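Cytochrome c552 (Thermochromatium tepidum, PDB 5ZE8) carries five heme c groups in one chain and probably serves as a low-potential electron carrier in a thermophilic purple sulfur photosynthetic bacterium. Local coordinates at residues A[336-341]-A[345-350]; A[37-42]-A[108-113]; A[357-362]-A[368-373]; A[327-330]-A[334-337]. One frame throughout, in Å; residues are numbered along the deposited sequence.

Contact 1 of 4, residues A[336-341]-A[345-350]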
# COMPACT_ATOMS: atom_id res chain seq x y z
N TRP A 336 20.54 27.93 -9.13
CA TRP A 336 20.57 27.47 -7.74
C TRP A 336 19.70 26.27 -7.61
O TRP A 336 18.70 26.17 -8.33
CB TRP A 336 19.99 28.57 -6.84
CG TRP A 336 19.89 28.23 -5.40
CD1 TRP A 336 20.80 28.46 -4.41
CD2 TRP A 336 18.78 27.57 -4.75
NE1 TRP A 336 20.31 28.05 -3.19
CE2 TRP A 336 19.09 27.46 -3.38
CE3 TRP A 336 17.54 27.11 -5.20
CZ2 TRP A 336 18.24 26.90 -2.45
CZ3 TRP A 336 16.69 26.54 -4.25
CH2 TRP A 336 17.08 26.39 -2.92
N GLN A 337 20.04 25.37 -6.69
CA GLN A 337 19.22 24.17 -6.45
C GLN A 337 19.34 23.82 -5.01
O GLN A 337 20.42 23.91 -4.41
CB GLN A 337 19.78 22.99 -7.18
CG GLN A 337 19.43 22.92 -8.60
CD GLN A 337 19.95 21.70 -9.33
OE1 GLN A 337 20.04 21.73 -10.55
NE2 GLN A 337 20.18 20.58 -8.61
N ASN A 338 18.30 23.28 -4.42
CA ASN A 338 18.35 22.93 -2.99
C ASN A 338 19.29 21.76 -2.77
O ASN A 338 19.89 21.64 -1.66
CB ASN A 338 16.94 22.56 -2.43
CG ASN A 338 16.35 21.31 -3.05
OD1 ASN A 338 16.30 21.17 -4.29
ND2 ASN A 338 15.88 20.35 -2.17
N ALA A 339 19.37 20.89 -3.74
CA ALA A 339 20.05 19.65 -3.66
C ALA A 339 20.64 19.46 -4.98
O ALA A 339 19.93 19.42 -6.02
CB ALA A 339 19.10 18.50 -3.33
N ALA A 340 21.97 19.39 -4.96
CA ALA A 340 22.73 19.23 -6.17
C ALA A 340 22.36 17.93 -6.82
O ALA A 340 21.99 17.95 -7.99
CB ALA A 340 24.22 19.30 -5.91
N ASP A 341 22.46 16.84 -6.06
CA ASP A 341 22.02 15.50 -6.47
C ASP A 341 20.77 15.11 -5.59
O ASP A 341 19.72 15.77 -5.66
CB ASP A 341 23.14 14.46 -6.28
CG ASP A 341 24.48 14.86 -6.88
OD1 ASP A 341 24.78 16.07 -6.96
OD2 ASP A 341 25.27 13.93 -7.22
N LYS A 345 21.18 13.03 0.65
CA LYS A 345 22.59 13.45 0.88
C LYS A 345 22.81 14.94 0.85
O LYS A 345 23.67 15.45 1.54
CB LYS A 345 23.44 12.86 -0.21
CG LYS A 345 23.47 11.31 -0.22
CD LYS A 345 24.53 10.72 -1.10
CE LYS A 345 24.45 9.22 -0.94
NZ LYS A 345 25.50 8.62 -1.79
N ASP A 346 22.10 15.65 0.00
CA ASP A 346 22.33 17.09 -0.14
C ASP A 346 21.40 18.05 0.52
O ASP A 346 21.78 19.18 0.68
CB ASP A 346 22.37 17.41 -1.61
CG ASP A 346 23.57 16.80 -2.31
OD1 ASP A 346 24.54 16.39 -1.67
OD2 ASP A 346 23.54 16.79 -3.55
N ASP A 347 20.18 17.64 0.95
CA ASP A 347 19.27 18.53 1.62
C ASP A 347 18.29 17.69 2.46
O ASP A 347 17.15 17.45 2.04
CB ASP A 347 18.50 19.34 0.59
CG ASP A 347 17.61 20.38 1.20
OD1 ASP A 347 17.75 20.77 2.38
OD2 ASP A 347 16.68 20.89 0.49
N PRO A 348 18.74 17.15 3.59
CA PRO A 348 17.89 16.16 4.31
C PRO A 348 16.50 16.59 4.73
O PRO A 348 15.61 15.69 4.79
CB PRO A 348 18.77 15.76 5.50
CG PRO A 348 20.19 15.95 4.93
CD PRO A 348 20.12 17.19 4.15
N ARG A 349 16.24 17.88 4.88
CA ARG A 349 14.92 18.36 5.19
C ARG A 349 14.01 18.16 4.00
O ARG A 349 12.79 18.16 4.24
CB ARG A 349 14.92 19.84 5.60
CG ARG A 349 15.68 20.05 6.91
CD ARG A 349 16.40 21.40 7.08
NE ARG A 349 17.66 21.22 7.86
CZ ARG A 349 18.38 22.18 8.48
NH1 ARG A 349 18.02 23.47 8.47
NH2 ARG A 349 19.48 21.81 9.13
N ALA A 350 14.56 18.00 2.80
CA ALA A 350 13.78 17.78 1.61
C ALA A 350 13.66 16.27 1.24
O ALA A 350 13.26 15.95 0.13
CB ALA A 350 14.36 18.61 0.44
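The connection from strand 334-337 through the short helix 343-346 to strand 351-357 is closed on itself by two aspartates, Asp346 and Asp347, which reach back to residues 338-341. Asp346, the last residue of the helix, turns its carboxylate to the end of the 338-341 loop: OD2 takes the backbone N of Asp341 at 2.7 Å, nearly straight and close to the line of its own C-O bond. The carboxylate of Asp341 lies near this oxygen, OD1 to Asp346 OD2 3.7 Å, a like-charge approach that the amide probably offsets in part. Nearer the backbone, the CB of Asp346 packs on Ala339, whose CB also lies 4.1 Å from Asp347 CB. Asp347, where the chain leaves the helix, holds CG anti to its backbone N (chi1 -175°), which carries the carboxylate over to Asn338. Tyr388 OH is a second partner of Asp347 OD2, and Asn338 is itself pinned to strand 320-328 through Leu323 O and Leu325 N. Asn338 ND2 gives one of its hydrogens to the anti lone pair of Asp347 OD2 at 2.8 Å, the oxygen lying almost in the amide plane while the carboxylate is turned 75° to it.

Contact 2 of 4, residues A[37-42]-A[108-113]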
# COMPACT_ATOMS: atom_id res chain seq x y z
N ILE A 37 -14.54 -22.74 -0.55
CA ILE A 37 -14.69 -21.42 -1.09
C ILE A 37 -13.38 -20.68 -1.32
O ILE A 37 -13.23 -19.96 -2.28
CB ILE A 37 -15.71 -20.62 -0.24
CG1 ILE A 37 -15.92 -19.19 -0.76
CG2 ILE A 37 -15.19 -20.42 1.16
CD1 ILE A 37 -16.43 -19.19 -2.17
N HIS A 38 -12.41 -20.87 -0.44
CA HIS A 38 -11.12 -20.13 -0.60
C HIS A 38 -10.30 -20.59 -1.75
O HIS A 38 -9.28 -19.96 -2.08
CB HIS A 38 -10.29 -20.15 0.69
CG HIS A 38 -9.65 -21.45 1.04
ND1 HIS A 38 -10.32 -22.39 1.79
CD2 HIS A 38 -8.41 -21.95 0.81
CE1 HIS A 38 -9.52 -23.43 1.97
NE2 HIS A 38 -8.36 -23.19 1.39
N ARG A 39 -10.70 -21.72 -2.39
CA ARG A 39 -9.97 -22.13 -3.60
C ARG A 39 -10.77 -21.85 -4.89
O ARG A 39 -10.34 -22.27 -6.00
CB ARG A 39 -9.56 -23.63 -3.50
CG ARG A 39 -8.24 -23.91 -2.77
CD ARG A 39 -7.75 -25.37 -2.99
NE ARG A 39 -7.37 -25.94 -1.67
CZ ARG A 39 -7.88 -27.01 -1.07
NH1 ARG A 39 -8.79 -27.85 -1.64
NH2 ARG A 39 -7.42 -27.31 0.14
N VAL A 40 -11.87 -21.14 -4.78
CA VAL A 40 -12.66 -20.67 -5.94
C VAL A 40 -11.96 -19.50 -6.65
O VAL A 40 -11.65 -18.45 -6.02
CB VAL A 40 -14.08 -20.27 -5.53
CG1 VAL A 40 -14.80 -19.64 -6.74
CG2 VAL A 40 -14.84 -21.46 -5.08
N SER A 41 -11.71 -19.65 -7.96
CA SER A 41 -10.99 -18.63 -8.73
C SER A 41 -11.84 -17.40 -8.89
O SER A 41 -13.05 -17.43 -9.15
CB SER A 41 -10.67 -19.15 -10.14
OG SER A 41 -10.07 -18.13 -10.92
N SER A 42 -11.13 -16.28 -8.93
CA SER A 42 -11.77 -14.95 -9.18
C SER A 42 -12.46 -14.92 -10.57
O SER A 42 -13.36 -14.08 -10.82
CB SER A 42 -10.74 -13.84 -9.04
OG SER A 42 -10.10 -13.91 -7.75
N ALA A 108 -1.26 -19.53 2.20
CA ALA A 108 -0.98 -19.68 3.62
C ALA A 108 -2.13 -20.46 4.27
O ALA A 108 -1.90 -21.32 5.12
CB ALA A 108 -0.86 -18.34 4.19
N ARG A 109 -3.37 -20.26 3.82
CA ARG A 109 -4.52 -20.98 4.43
C ARG A 109 -4.44 -22.50 4.19
O ARG A 109 -4.88 -23.26 5.08
CB ARG A 109 -5.82 -20.45 3.87
CG ARG A 109 -7.05 -21.00 4.55
CD ARG A 109 -8.17 -20.15 4.13
NE ARG A 109 -9.44 -20.56 4.69
CZ ARG A 109 -10.53 -19.86 4.56
NH1 ARG A 109 -10.52 -18.71 3.87
NH2 ARG A 109 -11.66 -20.37 5.14
N ASP A 110 -3.79 -22.90 3.12
CA ASP A 110 -3.58 -24.30 2.78
C ASP A 110 -2.20 -24.81 3.18
O ASP A 110 -1.82 -25.97 2.86
CB ASP A 110 -3.78 -24.47 1.24
CG ASP A 110 -5.21 -24.48 0.85
OD1 ASP A 110 -6.09 -24.53 1.77
OD2 ASP A 110 -5.48 -24.31 -0.38
N GLN A 111 -1.43 -24.03 3.97
CA GLN A 111 -0.05 -24.43 4.39
C GLN A 111 0.82 -24.86 3.23
O GLN A 111 1.53 -25.91 3.32
CB GLN A 111 -0.07 -25.53 5.51
CG GLN A 111 1.17 -25.58 6.43
CD GLN A 111 1.31 -24.46 7.42
OE1 GLN A 111 2.45 -24.23 7.91
NE2 GLN A 111 0.26 -23.77 7.76
N THR A 112 0.84 -24.08 2.17
CA THR A 112 1.71 -24.36 1.01
C THR A 112 2.49 -23.14 0.56
O THR A 112 1.95 -22.01 0.69
CB THR A 112 0.90 -24.92 -0.17
OG1 THR A 112 1.79 -25.26 -1.26
CG2 THR A 112 -0.12 -23.97 -0.70
N THR A 113 3.69 -23.37 0.07
CA THR A 113 4.57 -22.33 -0.42
C THR A 113 4.73 -22.37 -1.93
O THR A 113 5.40 -21.52 -2.49
CB THR A 113 5.95 -22.28 0.28
OG1 THR A 113 6.73 -23.44 -0.11
CG2 THR A 113 5.77 -22.32 1.76
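A guanidinium lying flat on an imidazole sets this contact apart: the planar end of Arg109 rests on the ring of His38, planes 8° apart and centres 4.3 Å from each other. The overlap is offset. Arg109 CD sits over the middle of the ring, 3.8 Å from its centroid in a CH-pi contact, and NE follows over the ND1 side, so that NH1 ends up above His38 CB at 3.5 Å. An extended chain, with CG anti to the backbone N (chi1 -173°), lays Arg109 along the ring in this way; beyond the histidine its NH1 and NH2 bond to Thr132 OG1 and Ser156 O. The edge of the same ring belongs to the next residue. His38 NE2 donates to Asp110 OD1 at 2.7 Å, the oxygen near the ring plane and met on its syn side, somewhat out of the carboxylate plane. Arg109 ends helix 105-109 and Asp110 is the first residue beyond it, in a Schellman motif with Gln111 at C-prime, and this helix terminus faces the 3-10 turn 37-39 that precedes helix 42-46, with His38 about 10 Å from a heme c. From that turn Arg39 makes a salt bridge to the other carboxylate oxygen: NE reaches Asp110 OD2 at 2.8 Å, almost straight and in the guanidinium plane, though from above the plane of the carboxylate. A weak bond joins Arg39 NH2 to Asp110 OD1. Tyr121 OH also bonds to Asp110 OD2, leaving the carboxylate gripped at both oxygens.

Contact 3 of 4, residues A[357-362]-A[368-373]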
# COMPACT_ATOMS: atom_id res chain seq x y z
N ALA A 357 17.64 1.66 12.50
CA ALA A 357 18.94 1.91 13.08
C ALA A 357 19.37 0.79 13.97
O ALA A 357 18.57 -0.07 14.34
CB ALA A 357 18.86 3.20 13.87
N ASP A 358 20.66 0.80 14.28
CA ASP A 358 21.26 -0.17 15.25
C ASP A 358 21.28 0.47 16.62
O ASP A 358 20.74 1.57 16.78
CB ASP A 358 22.66 -0.64 14.78
CG ASP A 358 23.73 0.44 14.78
OD1 ASP A 358 23.46 1.68 15.00
OD2 ASP A 358 24.91 0.04 14.47
N ASP A 359 21.92 -0.16 17.62
CA ASP A 359 21.87 0.43 18.99
C ASP A 359 22.57 1.77 19.06
O ASP A 359 22.24 2.60 19.90
CB ASP A 359 22.47 -0.52 20.01
CG ASP A 359 21.62 -1.72 20.27
OD1 ASP A 359 20.40 -1.70 19.94
OD2 ASP A 359 22.14 -2.68 20.89
N GLN A 360 23.52 2.00 18.17
CA GLN A 360 24.24 3.27 18.07
C GLN A 360 23.45 4.42 17.41
O GLN A 360 23.93 5.57 17.41
CB GLN A 360 25.56 3.09 17.26
CG GLN A 360 26.43 1.91 17.68
CD GLN A 360 26.93 2.07 19.09
OE1 GLN A 360 27.37 3.16 19.48
NE2 GLN A 360 26.86 1.01 19.87
N GLY A 361 22.29 4.13 16.82
CA GLY A 361 21.53 5.18 16.13
C GLY A 361 21.89 5.28 14.68
O GLY A 361 21.38 6.13 13.98
N ASN A 362 22.74 4.39 14.20
CA ASN A 362 23.19 4.53 12.85
C ASN A 362 22.36 3.61 12.01
O ASN A 362 21.87 2.63 12.57
CB ASN A 362 24.66 4.16 12.75
CG ASN A 362 25.53 5.19 13.45
OD1 ASN A 362 25.35 6.42 13.27
ND2 ASN A 362 26.48 4.70 14.26
N THR A 368 18.17 -6.59 10.64
CA THR A 368 18.99 -6.58 11.86
C THR A 368 18.82 -5.32 12.73
O THR A 368 19.30 -5.24 13.86
CB THR A 368 20.47 -6.85 11.51
OG1 THR A 368 20.89 -5.92 10.52
CG2 THR A 368 20.60 -8.31 10.96
N ALA A 369 18.05 -4.36 12.27
CA ALA A 369 17.85 -3.16 13.04
C ALA A 369 17.21 -3.42 14.41
O ALA A 369 16.34 -4.29 14.59
CB ALA A 369 17.05 -2.15 12.22
N THR A 370 17.68 -2.73 15.43
CA THR A 370 17.17 -2.90 16.78
C THR A 370 16.40 -1.68 17.24
O THR A 370 15.82 -1.76 18.27
CB THR A 370 18.34 -3.07 17.78
OG1 THR A 370 19.24 -1.97 17.62
CG2 THR A 370 19.04 -4.35 17.57
N LYS A 371 16.39 -0.56 16.51
CA LYS A 371 15.76 0.72 16.92
C LYS A 371 15.18 1.43 15.63
O LYS A 371 15.76 1.28 14.54
CB LYS A 371 16.85 1.65 17.59
CG LYS A 371 17.41 1.09 18.94
CD LYS A 371 18.43 1.99 19.66
CE LYS A 371 19.01 1.43 20.97
NZ LYS A 371 20.28 2.12 21.40
N PRO A 372 14.03 2.14 15.76
CA PRO A 372 13.63 3.05 14.66
C PRO A 372 14.73 4.06 14.40
O PRO A 372 15.35 4.54 15.36
CB PRO A 372 12.39 3.74 15.19
CG PRO A 372 11.88 2.88 16.31
CD PRO A 372 13.10 2.23 16.91
N GLY A 373 14.93 4.41 13.14
CA GLY A 373 15.73 5.58 12.76
C GLY A 373 14.87 6.82 12.71
O GLY A 373 13.72 6.83 13.18
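Two first torsions bring Asp359 and Thr370 together: Asp359 holds CG beside its backbone N, anti to the carbonyl carbon (chi1 -71°), while Thr370 tucks OG1 between its own N and carbonyl carbon (chi1 54°), where it faces the aspartate. The hydroxyl donates to Asp359 OD1 at 2.6 Å, coming in from above the carboxylate plane, with the two side chains at about a right angle. Lys371, stretched out beyond CG, runs alongside the turn, passing Asp358 O with its CD, and brings NZ to the backbone O of Asp359 at 2.5 Å, a length too short to lean on, in the carbonyl plane and on a lone pair. Its ammonium also stands 4.1 Å from Asp359 OD1, too far for a salt bridge. The turn it clasps is a type I beta turn from Asp358 to Gly361, closed by Gly361 N to Asp358 O, with Asp358 OD1 accepting the N of Asn362 just past it. Next to these bonds the connection between strands 351-357 and 371-375 begins at a classic beta bulge. Ala357 N gives its hydrogen to Lys371 O at 2.8 Å, and Ala357 O accepts two amides, Thr370 N at 3.0 Å in the carbonyl plane and Lys371 N at 3.1 Å from above it. Ala369 CB closes on that same oxygen, 3.3 Å away, while Ala369 O is taken by Asn234 and Gln236. With Asp359 OD1 receiving a hydroxyl and its carbonyl an ammonium, polar bonds fasten the exposed turn to residues 370 and 371, and the carboxylate probably eases the lysine charge.

Contact 4 of 4, residues A[327-330]-A[334-337]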
# COMPACT_ATOMS: atom_id res chain seq x y z
N ALA A 327 16.12 27.23 -9.19
CA ALA A 327 15.95 28.59 -9.71
C ALA A 327 16.70 28.69 -11.02
O ALA A 327 17.81 28.16 -11.17
CB ALA A 327 16.46 29.62 -8.78
N TYR A 328 16.05 29.27 -12.01
CA TYR A 328 16.60 29.32 -13.40
C TYR A 328 16.70 30.79 -13.87
O TYR A 328 15.86 31.60 -13.46
CB TYR A 328 15.66 28.63 -14.40
CG TYR A 328 15.44 27.16 -14.08
CD1 TYR A 328 14.41 26.78 -13.21
CD2 TYR A 328 16.23 26.17 -14.65
CE1 TYR A 328 14.21 25.42 -12.93
CE2 TYR A 328 16.01 24.81 -14.39
CZ TYR A 328 15.00 24.48 -13.53
OH TYR A 328 14.81 23.12 -13.31
N ASP A 329 17.69 31.06 -14.77
CA ASP A 329 17.71 32.27 -15.47
C ASP A 329 16.70 32.23 -16.62
O ASP A 329 16.06 31.20 -16.94
CB ASP A 329 19.17 32.69 -15.90
CG ASP A 329 19.73 31.91 -17.05
OD1 ASP A 329 19.01 31.27 -17.83
OD2 ASP A 329 21.00 32.01 -17.19
N ALA A 330 16.58 33.38 -17.36
CA ALA A 330 15.62 33.47 -18.44
C ALA A 330 15.97 32.69 -19.69
O ALA A 330 15.17 32.64 -20.65
CB ALA A 330 15.38 34.97 -18.76
N VAL A 334 20.25 26.58 -14.93
CA VAL A 334 20.16 26.55 -13.49
C VAL A 334 21.09 27.52 -12.77
O VAL A 334 22.29 27.44 -12.97
CB VAL A 334 20.43 25.14 -12.97
CG1 VAL A 334 20.49 25.07 -11.49
CG2 VAL A 334 19.37 24.26 -13.55
N LEU A 335 20.54 28.34 -11.91
CA LEU A 335 21.31 29.18 -11.05
C LEU A 335 21.52 28.68 -9.62
O LEU A 335 22.48 29.03 -8.91
CB LEU A 335 20.70 30.57 -11.04
CG LEU A 335 20.57 31.27 -12.39
CD1 LEU A 335 19.89 32.57 -12.11
CD2 LEU A 335 21.90 31.50 -13.05
N TRP A 336 20.54 27.93 -9.13
CA TRP A 336 20.57 27.47 -7.74
C TRP A 336 19.70 26.27 -7.61
O TRP A 336 18.70 26.17 -8.33
CB TRP A 336 19.99 28.57 -6.84
CG TRP A 336 19.89 28.23 -5.40
CD1 TRP A 336 20.80 28.46 -4.41
CD2 TRP A 336 18.78 27.57 -4.75
NE1 TRP A 336 20.31 28.05 -3.19
CE2 TRP A 336 19.09 27.46 -3.38
CE3 TRP A 336 17.54 27.11 -5.20
CZ2 TRP A 336 18.24 26.90 -2.45
CZ3 TRP A 336 16.69 26.54 -4.25
CH2 TRP A 336 17.08 26.39 -2.92
N GLN A 337 20.04 25.37 -6.69
CA GLN A 337 19.22 24.17 -6.45
C GLN A 337 19.34 23.82 -5.01
O GLN A 337 20.42 23.91 -4.41
CB GLN A 337 19.78 22.99 -7.18
CG GLN A 337 19.43 22.92 -8.60
CD GLN A 337 19.95 21.70 -9.33
OE1 GLN A 337 20.04 21.73 -10.55
NE2 GLN A 337 20.18 20.58 -8.61
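Strands 320-328 and 334-337 pair antiparallel here, with a classic beta bulge in which Leu335 and Trp336 both face Ala327, shifting the register by one residue before Tyr328 meets Val334. Ala327 N bonds to Trp336 O at 2.9 Å, almost straight, and Ala327 O takes Leu335 N at 2.8 Å; the second amide of the bulge, Trp336 N, reaches the same oxygen only weakly, at 3.4 Å. On one face of the sheet Ala327 CB lies beside Trp336 CB, 4.2 Å apart, and the indole, its CG anti to the backbone N (chi1 177°), turns an edge toward Ala327 N. On the other face the non-hydrogen-bonded pair Tyr328 and Val334 touch through a single branch. Val334 CG2 approaches the ring obliquely, 3.5 Å from Tyr328 CE2 and a little farther from CD2, while CG1 points elsewhere, back over Ala327 O. At the bulge Leu335 points toward the first strand: its CG lies 3.7 Å from Asp329 N, and CD1 packs 3.9 Å from Asp329 CB. Past these carbons, Asp329 OD1 accepts Ser331 OG and Glu333 N, bracing the turn that connects the strands. Strand 334-337 pairs only with 320-328 in the six-stranded antiparallel sheet, and 320-328 on its other side meets strand 397-405, Tyr328 bonding to the backbone of Ala396 and Leu397; Ala327 and Trp336 rest on Ile390 of strand 383-391, and Leu335 reaches Val395 in the loop beyond.

Overall arrangement
Contacts 1, 3 and 4 all belong to the antiparallel sheet, while contact 2 lies on the opposite side of the chain's centre from contacts 1 and 4, its centre 48 Å from that of contact 1. Contacts 4 and 1 follow one another along strand 334-337 and share Trp336 and Gln337; contact 3 stands farther along, where strand 351-357 pairs with 371-375. Contacts 2 and 4 are surface contacts, contacts 1 and 3 partly buried. Classic bulges recur in contacts 3 and 4, but the first adds hydroxyl and ammonium bonds whereas the second adds apolar packing. Contact 1 relies on carboxylates accepting amide hydrogens, and contact 2, among the helices near a heme, on charge and stacking.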